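Local atomic coordinates of threonine synthase (Brucella melitensis bv. 1, PDB entry 4F4F), a protein that probably catalyses the pyridoxal-phosphate-dependent conversion of O-phospho-L-homoserine and water into L-threonine and phosphate, the last step of threonine biosynthesis. Residues 152-157 with 188-193; 82-87 with 124-129; 146-151 with 417-422; 207-210 with 214-217; 164-169 with 460-465. All coordinates share one frame; numbering follows the deposited sequence.

Contact 2 comes first along the chain, tying helix 74-86 to helix 117-134; contacts 3, 1 and 5 follow in overlapping order, and contact 4 falls between the two segments of contact 5. Contacts 1 and 3 share helix 148-157, one at each end, with centres about 16 Å apart. Contacts 1 and 5, about 10 Å apart, use neighbouring strands 190-196 and 163-170 of the five-stranded parallel sheet. Contact 4 lies about 12 Å from contact 5, where Phe215 packs on Val462. Contact 3 lies nearest the cofactor. Contacts 3 and 5 bring C-terminal segments, remote in sequence, to the edge of the cofactor site and to that sheet; the others join elements nearer in the chain.

Contact 1: residues 152-157 with 188-193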
# COMPACT_ATOMS: atom_id res chain seq x y z
N ALA A 152 3.28 0.82 -10.41
CA ALA A 152 3.71 1.62 -9.28
C ALA A 152 5.15 1.34 -8.95
O ALA A 152 5.91 2.25 -8.70
CB ALA A 152 2.83 1.35 -8.07
N ALA A 153 5.53 0.07 -8.98
CA ALA A 153 6.91 -0.32 -8.65
C ALA A 153 7.90 0.21 -9.70
O ALA A 153 8.96 0.75 -9.35
CB ALA A 153 7.05 -1.86 -8.53
N ILE A 154 7.57 0.03 -10.97
CA ILE A 154 8.44 0.46 -12.07
C ILE A 154 8.61 1.97 -12.13
O ILE A 154 9.72 2.48 -12.38
CB ILE A 154 7.91 -0.11 -13.38
CG1 ILE A 154 8.43 -1.54 -13.55
CG2 ILE A 154 8.31 0.76 -14.58
CD1 ILE A 154 7.69 -2.30 -14.63
N GLU A 155 7.54 2.71 -11.87
CA GLU A 155 7.65 4.16 -11.80
C GLU A 155 8.44 4.69 -10.61
O GLU A 155 8.95 5.81 -10.65
CB GLU A 155 6.28 4.85 -11.87
CG GLU A 155 5.76 4.98 -13.29
CD GLU A 155 6.59 5.95 -14.14
OE1 GLU A 155 6.98 7.03 -13.68
OE2 GLU A 155 6.83 5.64 -15.29
N ALA A 156 8.52 3.90 -9.54
CA ALA A 156 9.29 4.27 -8.35
C ALA A 156 10.77 3.91 -8.50
O ALA A 156 11.64 4.70 -8.16
CB ALA A 156 8.71 3.58 -7.11
N PHE A 157 11.06 2.72 -9.06
CA PHE A 157 12.44 2.21 -9.13
C PHE A 157 13.15 2.56 -10.42
O PHE A 157 14.37 2.53 -10.47
CB PHE A 157 12.49 0.70 -8.89
CG PHE A 157 12.34 0.32 -7.45
CD1 PHE A 157 13.44 0.33 -6.61
CD2 PHE A 157 11.11 -0.07 -6.94
CE1 PHE A 157 13.33 -0.05 -5.29
CE2 PHE A 157 11.00 -0.46 -5.62
CZ PHE A 157 12.11 -0.45 -4.79
N SER A 188 16.30 2.65 -18.31
CA SER A 188 17.21 1.55 -18.70
C SER A 188 17.34 0.44 -17.64
O SER A 188 17.70 -0.69 -17.97
CB SER A 188 18.59 2.13 -19.04
OG SER A 188 19.11 2.81 -17.90
N ASN A 189 16.99 0.72 -16.39
CA ASN A 189 17.07 -0.28 -15.32
C ASN A 189 15.77 -0.99 -15.04
O ASN A 189 15.65 -1.64 -13.99
CB ASN A 189 17.61 0.35 -14.02
CG ASN A 189 16.60 1.25 -13.34
OD1 ASN A 189 15.90 2.01 -14.03
ND2 ASN A 189 16.50 1.16 -11.99
N VAL A 190 14.81 -0.84 -15.95
CA VAL A 190 13.50 -1.43 -15.86
C VAL A 190 13.37 -2.51 -16.93
O VAL A 190 13.74 -2.29 -18.09
CB VAL A 190 12.38 -0.39 -16.07
CG1 VAL A 190 11.03 -1.11 -16.28
CG2 VAL A 190 12.33 0.57 -14.88
N HIS A 191 12.87 -3.67 -16.51
CA HIS A 191 12.67 -4.83 -17.37
C HIS A 191 11.30 -5.42 -17.19
O HIS A 191 11.00 -6.01 -16.17
CB HIS A 191 13.76 -5.86 -17.11
CG HIS A 191 15.15 -5.27 -17.23
ND1 HIS A 191 15.85 -5.31 -18.37
CD2 HIS A 191 15.94 -4.60 -16.31
CE1 HIS A 191 17.04 -4.69 -18.19
NE2 HIS A 191 17.08 -4.25 -16.93
N ALA A 192 10.45 -5.23 -18.19
CA ALA A 192 9.08 -5.72 -18.13
C ALA A 192 9.08 -7.05 -18.86
O ALA A 192 9.41 -7.09 -20.04
CB ALA A 192 8.12 -4.72 -18.79
N LEU A 193 8.69 -8.11 -18.16
CA LEU A 193 8.75 -9.45 -18.66
C LEU A 193 7.33 -9.97 -18.81
O LEU A 193 6.66 -10.17 -17.82
CB LEU A 193 9.55 -10.35 -17.67
CG LEU A 193 11.01 -9.97 -17.41
CD1 LEU A 193 11.75 -10.98 -16.54
CD2 LEU A 193 11.75 -9.76 -18.74
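Ile154 and Val190 mark the closest backbone approach, with their CA atoms 6.6 Å apart: the last turns of helix 148-157 lie against the start of strand 190-196. Val190 points its side chain at the helix and meets Ile154 with both methyls, CG1 lying 3.7 Å from Ile154 CG2 and CG2 lying 4.0 Å from the same atom. The two side chains cross at about a right angle, and Ile154 brings CG2 round by setting it anti to its own backbone nitrogen, beside the carbonyl. Ile154 CD1 also touches Val190 CG1, at 3.9 Å, making a small apolar patch.

One polar bond joins the helix end to the loop before the strand. Asn189 ND2 donates to Phe157 O over 3.0 Å in a nearly straight N-H...O line (170°), with the acceptor close to the amide plane; the donor stands 34° off the carbonyl plane. The same amide reaches Thr163 O through ND2 and takes the N-H of Gly159 on OD1, so its flip is fixed.

Helix 148-157 follows strand 139-144 and leads into strand 163-170, a beta-alpha-beta unit. Ala153 and Val190 both rest on Ile165 of that second strand, while Phe157 and Ala156 pack on helix 117-134.

Contact 2: residues 82-87 with 124-129; sequences REAYGT and LARMMD
Ala84 O is held by two donors of Thr87, three residues on, and both residues touch Arg126. The hydroxyl OG1 of Thr87 gives the short bond to Ala84 O, 2.7 Å, while the backbone N of Thr87 adds a weak one at 3.3 Å. Thr87 OG1 stands between its own backbone N and carbonyl carbon (chi1 73°), which points the hydroxyl back at the helix and turns methyl CG2 toward the arginine.

Arg126 carries the contact from the other helix. Its chain is extended from CG to NE and lays the guanidinium over the backbone of the first helix. One face of that flat group covers Glu83 and Ala84: NH1 comes to 3.8 Å from Ala84 CA, and CZ to 4.0 Å from the same atom. Arg126 NE lies 3.7 Å from Glu83 CB, and on the aliphatic shaft CD is 4.3 Å from Ala84 CB. The Thr87 and Arg126 side chains come from opposite directions, and Thr87 CG2 meets Arg126 NH2 obliquely at 3.9 Å. Glu83 OE1 is 4.3 Å from Arg126 NE, too far for a salt bridge, so any pull between them is probably weak. A hydrogen bond within its own helix, NH1 to Gln122 OE1, helps hold the guanidinium.

Helix 117-134, which begins at Lys117, is thereby backed by the N-terminal part of the protein. Ala84 and Tyr85 press on Leu123 of that helix; its Ala125 and Met128 pack against Phe157 of helix 148-157.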
# COMPACT_ATOMS: atom_id res chain seq x y z
N ARG A 82 11.46 15.25 -0.78
CA ARG A 82 11.11 16.30 -1.76
C ARG A 82 10.99 15.71 -3.15
O ARG A 82 10.05 16.01 -3.87
CB ARG A 82 12.18 17.41 -1.74
CG ARG A 82 11.87 18.72 -2.45
CD ARG A 82 12.67 19.94 -1.89
NE ARG A 82 12.59 20.10 -0.40
CZ ARG A 82 11.54 20.58 0.31
NH1 ARG A 82 11.61 20.62 1.65
NH2 ARG A 82 10.42 21.02 -0.27
N GLU A 83 11.94 14.86 -3.53
CA GLU A 83 11.94 14.25 -4.87
C GLU A 83 10.79 13.24 -5.05
O GLU A 83 10.12 13.25 -6.07
CB GLU A 83 13.31 13.62 -5.19
CG GLU A 83 14.36 14.72 -5.35
CD GLU A 83 15.77 14.23 -5.65
OE1 GLU A 83 16.00 13.00 -5.57
OE2 GLU A 83 16.63 15.11 -5.93
N ALA A 84 10.55 12.42 -4.03
CA ALA A 84 9.45 11.49 -4.04
C ALA A 84 8.10 12.18 -4.34
O ALA A 84 7.34 11.74 -5.23
CB ALA A 84 9.37 10.72 -2.71
N TYR A 85 7.82 13.25 -3.63
CA TYR A 85 6.49 13.87 -3.75
C TYR A 85 6.42 14.93 -4.86
O TYR A 85 5.34 15.35 -5.27
CB TYR A 85 5.98 14.28 -2.35
CG TYR A 85 5.87 13.00 -1.56
CD1 TYR A 85 4.99 11.98 -1.96
CD2 TYR A 85 6.70 12.75 -0.47
CE1 TYR A 85 4.94 10.77 -1.32
CE2 TYR A 85 6.64 11.54 0.20
CZ TYR A 85 5.76 10.56 -0.22
OH TYR A 85 5.74 9.35 0.43
N GLY A 86 7.57 15.32 -5.37
CA GLY A 86 7.66 16.10 -6.60
C GLY A 86 7.12 15.31 -7.80
O GLY A 86 6.75 15.91 -8.81
N THR A 87 7.03 13.98 -7.70
CA THR A 87 6.40 13.18 -8.74
C THR A 87 4.88 13.22 -8.74
O THR A 87 4.24 12.65 -9.62
CB THR A 87 6.81 11.69 -8.68
OG1 THR A 87 6.21 11.02 -7.58
CG2 THR A 87 8.36 11.49 -8.66
N LEU A 124 9.97 4.78 -0.74
CA LEU A 124 10.64 3.49 -0.51
C LEU A 124 11.79 3.27 -1.50
O LEU A 124 12.88 2.87 -1.11
CB LEU A 124 9.66 2.30 -0.64
CG LEU A 124 10.28 0.89 -0.61
CD1 LEU A 124 11.02 0.76 0.73
CD2 LEU A 124 9.27 -0.24 -0.71
N ALA A 125 11.55 3.50 -2.78
CA ALA A 125 12.60 3.22 -3.79
C ALA A 125 13.83 4.14 -3.55
O ALA A 125 14.98 3.67 -3.68
CB ALA A 125 12.07 3.33 -5.21
N ARG A 126 13.60 5.38 -3.13
CA ARG A 126 14.67 6.33 -2.84
C ARG A 126 15.38 6.05 -1.53
O ARG A 126 16.60 6.16 -1.46
CB ARG A 126 14.16 7.79 -2.89
CG ARG A 126 13.74 8.20 -4.29
CD ARG A 126 13.10 9.57 -4.42
NE ARG A 126 12.95 9.99 -5.82
CZ ARG A 126 11.94 9.61 -6.61
NH1 ARG A 126 10.98 8.79 -6.17
NH2 ARG A 126 11.87 10.04 -7.85
N MET A 127 14.64 5.66 -0.51
CA MET A 127 15.24 5.28 0.76
C MET A 127 16.13 4.06 0.54
O MET A 127 17.25 4.00 1.04
CB MET A 127 14.17 4.97 1.82
CG MET A 127 13.38 6.19 2.23
SD MET A 127 12.39 5.96 3.69
CE MET A 127 11.23 4.66 3.21
N MET A 128 15.62 3.08 -0.20
CA MET A 128 16.37 1.87 -0.48
C MET A 128 17.63 2.20 -1.28
O MET A 128 18.68 1.66 -1.00
CB MET A 128 15.52 0.84 -1.21
CG MET A 128 16.25 -0.48 -1.44
SD MET A 128 15.24 -1.75 -2.27
CE MET A 128 13.76 -1.78 -1.25
N ASP A 129 17.52 3.09 -2.26
CA ASP A 129 18.69 3.48 -3.08
C ASP A 129 19.81 4.07 -2.19
O ASP A 129 20.99 3.78 -2.38
CB ASP A 129 18.25 4.50 -4.12
CG ASP A 129 18.95 4.37 -5.44
OD1 ASP A 129 19.17 3.24 -5.93
OD2 ASP A 129 19.19 5.41 -6.05

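Contact 3: residues 146-151 with 417-422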
# COMPACT_ATOMS: atom_id res chain seq x y z
N SER A 146 -0.56 -8.48 -11.66
CA SER A 146 -1.64 -8.60 -12.62
C SER A 146 -1.82 -7.28 -13.34
O SER A 146 -2.64 -7.19 -14.25
CB SER A 146 -2.94 -8.96 -11.90
OG SER A 146 -3.22 -7.92 -10.97
N GLY A 147 -1.09 -6.23 -12.95
CA GLY A 147 -1.08 -4.99 -13.73
C GLY A 147 -0.72 -3.75 -12.96
O GLY A 147 0.21 -3.01 -13.33
N ASP A 148 -1.42 -3.52 -11.85
CA ASP A 148 -1.33 -2.24 -11.14
C ASP A 148 -0.10 -2.04 -10.24
O ASP A 148 0.57 -0.96 -10.27
CB ASP A 148 -2.64 -1.97 -10.36
CG ASP A 148 -3.85 -1.73 -11.30
OD1 ASP A 148 -4.48 -2.72 -11.76
OD2 ASP A 148 -4.22 -0.56 -11.55
N THR A 149 0.20 -3.03 -9.43
CA THR A 149 1.37 -2.92 -8.56
C THR A 149 2.67 -2.79 -9.34
O THR A 149 3.56 -2.01 -8.96
CB THR A 149 1.43 -4.08 -7.56
OG1 THR A 149 0.18 -4.14 -6.88
CG2 THR A 149 2.55 -3.85 -6.51
N GLY A 150 2.80 -3.54 -10.42
CA GLY A 150 4.00 -3.49 -11.26
C GLY A 150 4.27 -2.10 -11.80
O GLY A 150 5.42 -1.65 -11.81
N GLY A 151 3.22 -1.41 -12.22
CA GLY A 151 3.34 -0.04 -12.65
C GLY A 151 3.89 0.90 -11.58
O GLY A 151 4.85 1.67 -11.82
N PRO A 417 -10.46 7.22 -11.31
CA PRO A 417 -11.41 6.46 -12.12
C PRO A 417 -10.90 5.94 -13.48
O PRO A 417 -11.35 4.88 -13.91
CB PRO A 417 -12.60 7.43 -12.32
CG PRO A 417 -12.18 8.74 -11.77
CD PRO A 417 -11.03 8.50 -10.84
N ALA A 418 -9.96 6.63 -14.11
CA ALA A 418 -9.42 6.17 -15.38
C ALA A 418 -8.60 4.89 -15.30
O ALA A 418 -8.31 4.31 -16.34
CB ALA A 418 -8.62 7.27 -16.08
N LYS A 419 -8.24 4.44 -14.10
CA LYS A 419 -7.55 3.17 -13.90
C LYS A 419 -8.48 1.97 -14.01
O LYS A 419 -8.01 0.84 -14.19
CB LYS A 419 -6.84 3.12 -12.53
CG LYS A 419 -5.46 3.77 -12.46
CD LYS A 419 -4.52 3.14 -13.49
CE LYS A 419 -3.11 2.83 -13.00
NZ LYS A 419 -2.97 2.13 -11.71
N PHE A 420 -9.80 2.20 -13.90
CA PHE A 420 -10.79 1.11 -13.94
C PHE A 420 -11.99 1.59 -14.74
O PHE A 420 -13.11 1.64 -14.23
CB PHE A 420 -11.14 0.69 -12.51
CG PHE A 420 -9.95 0.14 -11.77
CD1 PHE A 420 -9.49 -1.14 -12.04
CD2 PHE A 420 -9.21 0.96 -10.92
CE1 PHE A 420 -8.35 -1.62 -11.43
CE2 PHE A 420 -8.08 0.49 -10.31
CZ PHE A 420 -7.64 -0.81 -10.56
N PRO A 421 -11.75 1.95 -16.01
CA PRO A 421 -12.78 2.57 -16.81
C PRO A 421 -14.00 1.67 -17.08
O PRO A 421 -15.10 2.18 -17.17
CB PRO A 421 -12.05 2.89 -18.11
CG PRO A 421 -11.01 1.83 -18.22
CD PRO A 421 -10.57 1.60 -16.81
N ASP A 422 -13.80 0.35 -17.18
CA ASP A 422 -14.93 -0.56 -17.50
C ASP A 422 -16.01 -0.51 -16.41
O ASP A 422 -17.23 -0.40 -16.69
CB ASP A 422 -14.48 -2.03 -17.64
CG ASP A 422 -13.70 -2.29 -18.92
OD1 ASP A 422 -13.59 -1.40 -19.78
OD2 ASP A 422 -13.19 -3.43 -19.06
O HOH W 1 -0.48 1.53 -9.88
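The N-terminal end of helix 148-157, with Asp148 in its first turn, meets Lys419 and Phe420 close to the bound pyridoxal phosphate. The run Ser146-Gly147-Asp148-Thr149-Gly150 is consistent with the loop that holds the substrate carboxylate in fold-type II pyridoxal-phosphate enzymes. Gly147 sits at the N-cap position, where its backbone angles (phi 155°) would push a side chain into the preceding carbonyl oxygen.

The link is a salt bridge: Lys419 NZ donates to Asp148 OD2 over 3.0 Å, meeting that oxygen on its anti side and 17° out of the carboxylate plane. Bends at chi2, chi3 and chi4 fold the lysine chain and bring NZ there. A water adds a second link. It donates to Asp148 O at 2.7 Å and accepts from Lys419 NZ at 3.1 Å, so one ammonium serves the side chain of Asp148 directly and its main chain through the water. The Phe420 side chain comes from the opposite direction, with CZ 3.6 Å from Asp148 OD2; ring and carboxylate planes are only 20° apart, though the oxygen comes in obliquely.

Phe420, about 5 Å from the cofactor at its nearest atoms, also meets the ring of His391, a pocket residue. Behind the bridge stands helix 176-183: Gln178 NE2 bonds both Asp148 OD2 and Lys419 O, and Lys419 packs on Val177 and Gln181. So helices 148-157 and 176-183 jointly receive the turn leading into helix 421-428.

Contact 4: residues 207-210 with 214-217; sequences KGMF and EFCD
Met209, Cys216 and Phe215 carry this contact between the end of helix 199-211 and helix 213-219, which follows after a very short turn. Met209 and Phe215 lie side by side and point the same way. The phenyl ring presents CE2 to the methionine, 3.8 Å from Met209 CG and also 3.8 Å from Met209 SD. Phe215 holds CG anti to its backbone N (chi1 179°), which brings its ring beside the Met209 side chain. The sulfur completes a Met-aromatic contact: Met209 SD is 4.9 Å from the ring centroid of Phe215, at an oblique angle, 59° off the ring normal. A bend at chi3 then turns the methionine methyl away from the ring.

Cys216 works one residue further on. Its sulfur points at the last turn of the first helix, 3.3 Å from Met209 O and 3.4 Å from Phe210 O, so two carbonyl oxygens lie close to a single SG. The thiol also meets the phenyl group of Phe210, with SG 5.1 Å from that ring's centroid at an oblique 48° off the normal and 4.1 Å from CD1.

Leu221 of strand 221-223 touches Met209, Phe210, Phe215 and Cys216 alike, while Met209 and Phe215 both reach helix 455-465. This is close packing between two successive helices joined by a tight turn, in the helical layer beside the outer strand 221-223 of the parallel alpha/beta sheet, built from one Met-aromatic pair and one Cys sulfur-aromatic pair.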
# COMPACT_ATOMS: atom_id res chain seq x y z
N LYS A 207 8.36 -16.91 -6.79
CA LYS A 207 8.56 -17.74 -5.59
C LYS A 207 9.73 -18.70 -5.87
O LYS A 207 10.58 -18.90 -5.01
CB LYS A 207 7.29 -18.52 -5.22
N GLY A 208 9.78 -19.24 -7.08
CA GLY A 208 10.90 -20.06 -7.56
C GLY A 208 12.25 -19.37 -7.41
O GLY A 208 13.20 -19.95 -6.86
N MET A 209 12.35 -18.13 -7.88
CA MET A 209 13.60 -17.38 -7.79
C MET A 209 13.97 -17.16 -6.34
O MET A 209 15.14 -17.31 -5.97
CB MET A 209 13.51 -16.03 -8.52
CG MET A 209 13.54 -16.18 -10.05
SD MET A 209 13.51 -14.63 -10.98
CE MET A 209 11.75 -14.34 -11.05
N PHE A 210 12.99 -16.80 -5.51
CA PHE A 210 13.28 -16.55 -4.09
C PHE A 210 13.68 -17.80 -3.31
O PHE A 210 14.41 -17.69 -2.33
CB PHE A 210 12.17 -15.77 -3.39
CG PHE A 210 12.27 -14.30 -3.64
CD1 PHE A 210 13.20 -13.54 -2.95
CD2 PHE A 210 11.51 -13.70 -4.60
CE1 PHE A 210 13.33 -12.18 -3.21
CE2 PHE A 210 11.63 -12.34 -4.87
CZ PHE A 210 12.55 -11.58 -4.17
N GLU A 214 21.14 -19.63 -4.00
CA GLU A 214 22.35 -19.23 -4.74
C GLU A 214 22.04 -18.05 -5.69
O GLU A 214 22.80 -17.07 -5.79
CB GLU A 214 22.91 -20.43 -5.53
CG GLU A 214 24.19 -20.17 -6.34
CD GLU A 214 23.95 -19.62 -7.76
OE1 GLU A 214 22.91 -19.94 -8.40
OE2 GLU A 214 24.82 -18.86 -8.26
N PHE A 215 20.93 -18.18 -6.39
CA PHE A 215 20.48 -17.15 -7.32
C PHE A 215 20.22 -15.83 -6.60
O PHE A 215 20.69 -14.79 -7.03
CB PHE A 215 19.22 -17.63 -8.05
CG PHE A 215 18.68 -16.64 -9.02
CD1 PHE A 215 19.25 -16.48 -10.28
CD2 PHE A 215 17.60 -15.86 -8.69
CE1 PHE A 215 18.76 -15.56 -11.17
CE2 PHE A 215 17.08 -14.93 -9.59
CZ PHE A 215 17.67 -14.77 -10.83
N CYS A 216 19.48 -15.89 -5.50
CA CYS A 216 19.20 -14.68 -4.68
C CYS A 216 20.45 -13.99 -4.22
O CYS A 216 20.50 -12.77 -4.19
CB CYS A 216 18.42 -15.02 -3.41
SG CYS A 216 16.74 -15.57 -3.70
N ASP A 217 21.43 -14.80 -3.83
CA ASP A 217 22.70 -14.31 -3.29
C ASP A 217 23.46 -13.60 -4.39
O ASP A 217 23.90 -12.47 -4.22
CB ASP A 217 23.55 -15.49 -2.78
CG ASP A 217 23.52 -15.64 -1.27
OD1 ASP A 217 23.43 -14.62 -0.55
OD2 ASP A 217 23.64 -16.79 -0.78

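Contact 5: residues 164-169 with 460-465; sequences DIFILF and EYVRHH
Phe166 packs against Tyr461, Val462 and His465 in a helix-on-sheet contact: the C-terminal helix 455-465 lies against one face of the five-stranded parallel sheet, as in a layered alpha/beta fold. Segments 164-169 and 460-465 run nearly antiparallel, their directions 161° apart, with the axes 10.1 Å from each other at closest approach.

Strand alternation sends Phe166 toward the helix, while Ile165 and Ile167 serve the other face, the side that meets Val190 and helix 176-183. The phenyl ring is the centre of the contact. Val462 CG2 sits over one face in a CH-pi contact, 4.0 Å from the centroid of the Phe166 ring and 25° off its normal. At the rim, Tyr461 CE1 meets Phe166 CE2 at 3.7 Å, edge against edge, and His465 CB lies 4.0 Å from the same CE2. His191 of strand 190-196 stacks on Phe166 as well, and Tyr461 OH bonds to His191 ND1, so strand and helix are also linked through that histidine. Within the helix, Tyr461 CG is anti to its backbone N (chi1 -178°), which aims the ring at the sheet; His465 CD2 then lies over the centre of the tyrosine ring.

Polar closure comes at the C-terminal end of the helix. There Asp164 OD1 forms a salt bridge with Arg467, and a single water donates to Asp164 OD1 at 2.7 Å and to His465 O at 3.0 Å.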
# COMPACT_ATOMS: atom_id res chain seq x y z
N ASP A 164 17.95 -2.61 -10.19
CA ASP A 164 17.37 -2.99 -11.49
C ASP A 164 16.08 -3.72 -11.09
O ASP A 164 16.06 -4.51 -10.12
CB ASP A 164 18.30 -3.90 -12.28
CG ASP A 164 19.62 -3.21 -12.64
OD1 ASP A 164 19.59 -2.31 -13.49
OD2 ASP A 164 20.67 -3.53 -12.05
N ILE A 165 15.01 -3.44 -11.81
CA ILE A 165 13.72 -4.00 -11.49
C ILE A 165 13.18 -4.85 -12.64
O ILE A 165 13.25 -4.45 -13.82
CB ILE A 165 12.74 -2.90 -11.04
CG1 ILE A 165 11.39 -3.51 -10.60
CG2 ILE A 165 12.59 -1.88 -12.15
CD1 ILE A 165 10.49 -2.67 -9.70
N PHE A 166 12.68 -6.03 -12.27
CA PHE A 166 12.10 -6.98 -13.19
C PHE A 166 10.69 -7.31 -12.68
O PHE A 166 10.53 -7.80 -11.56
CB PHE A 166 12.95 -8.27 -13.27
CG PHE A 166 14.39 -8.03 -13.64
CD1 PHE A 166 15.26 -7.45 -12.72
CD2 PHE A 166 14.86 -8.32 -14.90
CE1 PHE A 166 16.58 -7.19 -13.08
CE2 PHE A 166 16.17 -8.07 -15.26
CZ PHE A 166 17.04 -7.51 -14.34
N ILE A 167 9.69 -7.01 -13.50
CA ILE A 167 8.31 -7.31 -13.18
C ILE A 167 7.78 -8.28 -14.23
O ILE A 167 7.84 -8.01 -15.46
CB ILE A 167 7.46 -6.05 -13.18
CG1 ILE A 167 7.90 -5.07 -12.07
CG2 ILE A 167 5.97 -6.45 -13.08
CD1 ILE A 167 7.76 -5.56 -10.63
N LEU A 168 7.26 -9.40 -13.73
CA LEU A 168 6.65 -10.40 -14.56
C LEU A 168 5.13 -10.19 -14.53
O LEU A 168 4.52 -10.04 -13.44
CB LEU A 168 7.00 -11.79 -14.00
CG LEU A 168 8.44 -12.32 -14.04
CD1 LEU A 168 9.43 -11.49 -13.23
CD2 LEU A 168 8.50 -13.77 -13.60
N PHE A 169 4.52 -10.19 -15.71
CA PHE A 169 3.08 -10.07 -15.86
C PHE A 169 2.59 -10.99 -16.98
O PHE A 169 3.38 -11.37 -17.85
CB PHE A 169 2.69 -8.63 -16.15
CG PHE A 169 3.24 -8.07 -17.43
CD1 PHE A 169 2.52 -8.17 -18.60
CD2 PHE A 169 4.44 -7.37 -17.44
CE1 PHE A 169 3.00 -7.64 -19.77
CE2 PHE A 169 4.94 -6.86 -18.64
CZ PHE A 169 4.22 -6.99 -19.79
N GLU A 460 17.92 -16.65 -16.29
CA GLU A 460 18.98 -16.28 -17.25
C GLU A 460 18.79 -14.83 -17.73
O GLU A 460 19.75 -14.06 -17.86
CB GLU A 460 19.05 -17.26 -18.47
N TYR A 461 17.55 -14.44 -17.99
CA TYR A 461 17.28 -13.06 -18.41
C TYR A 461 17.70 -12.11 -17.29
O TYR A 461 18.41 -11.13 -17.53
CB TYR A 461 15.80 -12.82 -18.83
CG TYR A 461 15.58 -11.40 -19.30
CD1 TYR A 461 15.45 -10.37 -18.37
CD2 TYR A 461 15.54 -11.07 -20.67
CE1 TYR A 461 15.32 -9.05 -18.77
CE2 TYR A 461 15.37 -9.74 -21.07
CZ TYR A 461 15.27 -8.74 -20.12
OH TYR A 461 15.11 -7.40 -20.46
N VAL A 462 17.31 -12.42 -16.07
CA VAL A 462 17.63 -11.54 -14.96
C VAL A 462 19.15 -11.45 -14.74
O VAL A 462 19.69 -10.37 -14.57
CB VAL A 462 16.93 -11.99 -13.66
CG1 VAL A 462 17.54 -11.29 -12.45
CG2 VAL A 462 15.43 -11.74 -13.75
N ARG A 463 19.82 -12.61 -14.77
CA ARG A 463 21.26 -12.71 -14.60
C ARG A 463 21.97 -11.87 -15.66
O ARG A 463 22.89 -11.12 -15.35
CB ARG A 463 21.66 -14.19 -14.65
CG ARG A 463 23.13 -14.51 -14.47
CD ARG A 463 23.36 -16.04 -14.54
NE ARG A 463 23.16 -16.65 -13.22
CZ ARG A 463 22.24 -17.56 -12.90
NH1 ARG A 463 21.40 -18.06 -13.78
NH2 ARG A 463 22.19 -18.00 -11.63
N HIS A 464 21.53 -11.97 -16.91
CA HIS A 464 22.14 -11.22 -18.02
C HIS A 464 21.97 -9.72 -17.93
O HIS A 464 22.88 -8.97 -18.28
CB HIS A 464 21.64 -11.73 -19.37
CG HIS A 464 22.33 -11.08 -20.54
ND1 HIS A 464 21.80 -10.05 -21.23
CD2 HIS A 464 23.59 -11.32 -21.11
CE1 HIS A 464 22.66 -9.66 -22.20
NE2 HIS A 464 23.75 -10.44 -22.13
N HIS A 465 20.84 -9.25 -17.40
CA HIS A 465 20.50 -7.84 -17.47
C HIS A 465 20.72 -7.06 -16.17
O HIS A 465 20.96 -5.85 -16.23
CB HIS A 465 19.06 -7.69 -17.95
CG HIS A 465 18.88 -8.02 -19.41
ND1 HIS A 465 19.12 -7.13 -20.39
CD2 HIS A 465 18.52 -9.21 -20.04
CE1 HIS A 465 18.90 -7.70 -21.60
NE2 HIS A 465 18.54 -8.98 -21.38
O HOH W 2 19.52 -3.23 -15.98